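Local coordinates for protein uncharacterized HTH-type transcriptional regulator SAR2349 (Staphylococcus aureus, PDB 4EM2) that probably binds DNA as a MarR-family transcriptional regulator and binds several molecules of salicylate, at residues L70-I73 / A74-P78; P78-L81 / I82-S85. One frame throughout, in Å; residues are numbered along the deposited sequence.

How the interactions relate
Interaction 1 is the C-terminal end of helix 64-76 and interaction 2 the start of helix 81-88; they meet at Pro78 in the connecting turn, and their centres are about 9 Å apart. Beyond this chain link they pack directly: Ile84 CD1 lies 3.6 Å from Ile73 CG1, Ile84 CG1 lies 3.5 Å from Asp72 OD1, and Thr79 CG2 comes within 4.0 Å of Ile73 CG1. Ile84 is thus the main side chain from interaction 2 in this packing. Salicylate is met at both sites. In interaction 1, Arg71 binds one molecule and touches another. In interaction 2, the side chain of Leu81 is about 4 Å from a bound salicylate.

Interaction 1: L70-I73 / A74-P78; sequences LRDI and AKHQP. With SAL (2-hydroxybenzoic acid), chain B.
The His76 ring turns its ND1 edge back to the Asp72 carbonyl, where His76 ND1 donates to Asp72 O at 2.8 Å, with the carbonyl oxygen close to the ring plane. Asp72 OD2 lies 3.6 Å from His76 ND1 but well out of the ring plane, the carboxylate plane turned 29° from the ring; OD2 makes its salt bridge with Arg87. One residue on, Ile73 O takes two donors: Gln77 N approaches at 2.7 Å in the carbonyl plane, and His76 N at 3.0 Å from well above it. This is the C-terminal turn of helix 64-76, one carbonyl taking both an i+3 and an i+4 N-H before Gln77 leaves helical geometry. Gln77 CG is turned between its backbone N and carbonyl carbon (chi1 54°), which lays CG 3.1 Å from Ile73 O; OE1 continues to the backbone N of Leu124. On another side of the helix, Lys75 CE rests 3.6 Å from Arg71 CG. Arg71, part of the salicylate pocket and bent at chi3, sends NH2 to the ligand hydroxyl O2 at 3.0 Å; Tyr46 OH also bonds this ligand. Around the turn, His76 touches Arg87 of helix 81-88, Ile73 packs on Leu124 of strand 122-124, and Ala74 and Lys75 lie against Tyr132 of helix 126-148.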
loop_
_atom_site.group_PDB
_atom_site.type_symbol
_atom_site.label_atom_id
_atom_site.label_comp_id
_atom_site.label_asym_id
_atom_site.label_seq_id
_atom_site.Cartn_x
_atom_site.Cartn_y
_atom_site.Cartn_z
ATOM N N LEU A 70 -0.957 4.063 -5.858
ATOM C CA LEU A 70 -0.851 3.396 -7.168
ATOM C C LEU A 70 -1.513 2.022 -7.108
ATOM O O LEU A 70 -2.329 1.667 -7.973
ATOM C CB LEU A 70 0.616 3.227 -7.596
ATOM C CG LEU A 70 0.815 2.604 -9.020
ATOM C CD1 LEU A 70 0.333 3.651 -10.055
ATOM C CD2 LEU A 70 2.270 2.237 -9.329
ATOM N N ARG A 71 -1.189 1.277 -6.054
ATOM C CA ARG A 71 -1.695 -0.057 -5.874
ATOM C C ARG A 71 -3.197 0.013 -5.722
ATOM O O ARG A 71 -3.938 -0.808 -6.291
ATOM C CB ARG A 71 -1.056 -0.701 -4.613
ATOM C CG ARG A 71 -1.466 -2.202 -4.353
ATOM C CD ARG A 71 -0.729 -2.780 -3.087
ATOM N NE ARG A 71 -1.130 -2.053 -1.867
ATOM C CZ ARG A 71 -0.854 -2.461 -0.609
ATOM N NH1 ARG A 71 -0.158 -3.586 -0.412
ATOM N NH2 ARG A 71 -1.327 -1.774 0.459
ATOM N N ASP A 72 -3.655 0.979 -4.929
ATOM C CA ASP A 72 -5.081 1.109 -4.691
ATOM C C ASP A 72 -5.814 1.325 -6.011
ATOM O O ASP A 72 -6.860 0.722 -6.248
ATOM C CB ASP A 72 -5.385 2.274 -3.738
ATOM C CG ASP A 72 -6.887 2.522 -3.590
ATOM O OD1 ASP A 72 -7.436 3.262 -4.458
ATOM O OD2 ASP A 72 -7.501 1.974 -2.643
ATOM N N ILE A 73 -5.281 2.201 -6.845
ATOM C CA ILE A 73 -5.929 2.481 -8.126
ATOM C C ILE A 73 -5.901 1.172 -8.983
ATOM O O ILE A 73 -6.896 0.806 -9.614
ATOM C CB ILE A 73 -5.166 3.605 -8.866
ATOM C CG1 ILE A 73 -5.350 4.926 -8.101
ATOM C CG2 ILE A 73 -5.697 3.802 -10.243
ATOM C CD1 ILE A 73 -4.625 6.090 -8.661
ATOM N N ALA A 74 -4.773 0.467 -8.960
ATOM C CA ALA A 74 -4.595 -0.728 -9.762
ATOM C C ALA A 74 -5.716 -1.655 -9.447
ATOM O O ALA A 74 -6.323 -2.194 -10.332
ATOM C CB ALA A 74 -3.235 -1.425 -9.437
ATOM N N LYS A 75 -6.014 -1.819 -8.159
ATOM C CA LYS A 75 -7.052 -2.752 -7.754
ATOM C C LYS A 75 -8.481 -2.277 -7.876
ATOM O O LYS A 75 -9.366 -3.079 -7.878
ATOM C CB LYS A 75 -6.792 -3.218 -6.325
ATOM C CG LYS A 75 -5.353 -3.850 -6.193
ATOM C CD LYS A 75 -4.959 -4.194 -4.730
ATOM C CE LYS A 75 -3.683 -5.082 -4.653
ATOM N NZ LYS A 75 -3.877 -6.503 -5.161
ATOM N N HIS A 76 -8.710 -0.984 -8.035
ATOM C CA HIS A 76 -10.081 -0.503 -8.055
ATOM C C HIS A 76 -10.464 0.323 -9.269
ATOM O O HIS A 76 -11.633 0.776 -9.377
ATOM C CB HIS A 76 -10.349 0.340 -6.793
ATOM C CG HIS A 76 -10.175 -0.430 -5.522
ATOM N ND1 HIS A 76 -8.981 -0.453 -4.818
ATOM C CD2 HIS A 76 -11.020 -1.258 -4.864
ATOM C CE1 HIS A 76 -9.106 -1.268 -3.786
ATOM N NE2 HIS A 76 -10.332 -1.769 -3.792
ATOM N N GLN A 77 -9.504 0.536 -10.164
ATOM C CA GLN A 77 -9.776 1.387 -11.315
ATOM C C GLN A 77 -10.928 0.879 -12.222
ATOM O O GLN A 77 -11.128 -0.294 -12.383
ATOM C CB GLN A 77 -8.499 1.591 -12.138
ATOM C CG GLN A 77 -7.807 0.293 -12.575
ATOM C CD GLN A 77 -6.744 0.574 -13.615
ATOM O OE1 GLN A 77 -5.926 1.475 -13.450
ATOM N NE2 GLN A 77 -6.781 -0.164 -14.717
ATOM N N PRO A 78 -11.640 1.787 -12.861
ATOM C CA PRO A 78 -11.452 3.237 -12.798
ATOM C C PRO A 78 -11.908 3.731 -11.432
ATOM O O PRO A 78 -12.957 3.293 -10.940
ATOM C CB PRO A 78 -12.340 3.741 -13.941
ATOM C CG PRO A 78 -12.420 2.548 -14.889
ATOM C CD PRO A 78 -12.607 1.423 -13.920
HETATM C "C1'" SAL B . 0.111 -0.194 4.741
HETATM O "O1'" SAL B . -0.993 -0.686 4.479
HETATM O "O2'" SAL B . 0.249 0.745 5.718
HETATM C C1 SAL B . 1.280 -0.554 3.946
HETATM C C2 SAL B . 1.262 -1.665 3.057
HETATM C C3 SAL B . 2.388 -1.983 2.283
HETATM C C4 SAL B . 3.539 -1.189 2.395
HETATM C C5 SAL B . 3.563 -0.091 3.284
HETATM C C6 SAL B . 2.443 0.225 4.056
HETATM O O2 SAL B . 0.193 -2.396 2.949
#

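Interaction 2: P78-L81 / I82-S85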
loop_
_atom_site.group_PDB
_atom_site.type_symbol
_atom_site.label_atom_id
_atom_site.label_comp_id
_atom_site.label_asym_id
_atom_site.label_seq_id
_atom_site.Cartn_x
_atom_site.Cartn_y
_atom_site.Cartn_z
ATOM N N PRO A 78 -11.640 1.787 -12.861
ATOM C CA PRO A 78 -11.452 3.237 -12.798
ATOM C C PRO A 78 -11.908 3.731 -11.432
ATOM O O PRO A 78 -12.957 3.293 -10.940
ATOM C CB PRO A 78 -12.340 3.741 -13.941
ATOM C CG PRO A 78 -12.420 2.548 -14.889
ATOM C CD PRO A 78 -12.607 1.423 -13.920
ATOM N N THR A 79 -11.131 4.589 -10.773
ATOM C CA THR A 79 -11.554 5.079 -9.461
ATOM C C THR A 79 -11.352 6.587 -9.379
ATOM O O THR A 79 -10.937 7.222 -10.376
ATOM C CB THR A 79 -10.854 4.331 -8.302
ATOM O OG1 THR A 79 -11.492 4.666 -7.053
ATOM C CG2 THR A 79 -9.356 4.703 -8.238
ATOM N N THR A 80 -11.702 7.184 -8.236
ATOM C CA THR A 80 -11.607 8.651 -8.100
ATOM C C THR A 80 -10.860 9.071 -6.823
ATOM O O THR A 80 -10.745 8.285 -5.914
ATOM C CB THR A 80 -13.032 9.258 -7.980
ATOM O OG1 THR A 80 -13.603 8.803 -6.740
ATOM C CG2 THR A 80 -13.946 8.767 -9.166
ATOM N N LEU A 81 -10.375 10.309 -6.793
ATOM C CA LEU A 81 -9.690 10.822 -5.617
ATOM C C LEU A 81 -10.593 10.570 -4.424
ATOM O O LEU A 81 -10.116 10.143 -3.386
ATOM C CB LEU A 81 -9.376 12.316 -5.762
ATOM C CG LEU A 81 -8.957 13.122 -4.514
ATOM C CD1 LEU A 81 -7.752 12.483 -3.875
ATOM C CD2 LEU A 81 -8.608 14.569 -4.906
ATOM N N ILE A 82 -11.900 10.800 -4.579
ATOM C CA ILE A 82 -12.873 10.546 -3.495
ATOM C C ILE A 82 -12.801 9.120 -2.935
ATOM O O ILE A 82 -12.642 8.912 -1.718
ATOM C CB ILE A 82 -14.339 10.726 -3.971
ATOM C CG1 ILE A 82 -14.567 12.155 -4.476
ATOM C CG2 ILE A 82 -15.306 10.331 -2.874
ATOM C CD1 ILE A 82 -13.924 13.208 -3.674
ATOM N N GLU A 83 -12.941 8.128 -3.818
ATOM C CA GLU A 83 -12.906 6.741 -3.379
ATOM C C GLU A 83 -11.569 6.404 -2.797
ATOM O O GLU A 83 -11.503 5.700 -1.808
ATOM C CB GLU A 83 -13.149 5.767 -4.518
ATOM C CG GLU A 83 -14.519 5.891 -5.195
ATOM C CD GLU A 83 -14.685 4.881 -6.325
ATOM O OE1 GLU A 83 -13.795 4.020 -6.545
ATOM O OE2 GLU A 83 -15.727 4.938 -6.995
ATOM N N ILE A 84 -10.501 6.889 -3.427
ATOM C CA ILE A 84 -9.147 6.564 -2.944
ATOM C C ILE A 84 -8.970 7.030 -1.480
ATOM O O ILE A 84 -8.632 6.244 -0.606
ATOM C CB ILE A 84 -8.048 7.222 -3.830
ATOM C CG1 ILE A 84 -8.067 6.643 -5.251
ATOM C CG2 ILE A 84 -6.664 6.947 -3.216
ATOM C CD1 ILE A 84 -7.173 7.382 -6.182
ATOM N N SER A 85 -9.205 8.311 -1.241
ATOM C CA SER A 85 -9.092 8.913 0.093
ATOM C C SER A 85 -9.854 8.130 1.137
ATOM O O SER A 85 -9.372 7.940 2.259
ATOM C CB SER A 85 -9.641 10.329 0.076
ATOM O OG SER A 85 -8.749 11.140 -0.650
HETATM O O HOH W 1 -15.103 4.733 -9.648
#
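Glu83 reaches back along the turn toward Thr79, Thr80 and Pro78, touching something at nearly every atom. Glu83 CB sits 3.2 Å from Thr79 OG1, and Glu83 CG passes 3.4 Å from Thr80 OG1. Beyond CG the chain is extended, and it carries the carboxylate across Thr79. Glu83 OE1 receives a hydrogen bond from Thr79 OG1, modelled at 2.4 Å, a length too short to be taken literally. Glu83 OE2 accepts from a water at 2.7 Å, and the same water also donates to Pro78 O, so it ties the carboxylate to the backbone ahead of the helix. Arg87, one turn further on, donates to Thr79 OG1 and forms a long, weak ion pair with Glu83 OE1.

Thr80 is the N-cap of helix 81-88, the first helix of the helix-turn-helix in the winged-helix fold of MarR proteins; helix 92-104, which follows it, is by family analogy the DNA-recognition helix. With chi1 at 66°, Thr80 OG1 faces the opening turn and accepts from Glu83 N at 3.1 Å, the N-H almost straight at 172°. Thr80 O in turn accepts from Ile84 N, and the Ile84 side chain runs beside that carbonyl before Ile84 CG1 meets Thr79 CG2 at 3.8 Å, the two side chains crossing at about a right angle. Further along, Leu81 O receives Ser85 N at 3.0 Å and a weak bond from Ser85 OG. Leu81 and Ser85 both pack on Ala95 of helix 92-104, while Ile84 turns to Ile69 of helix 64-76.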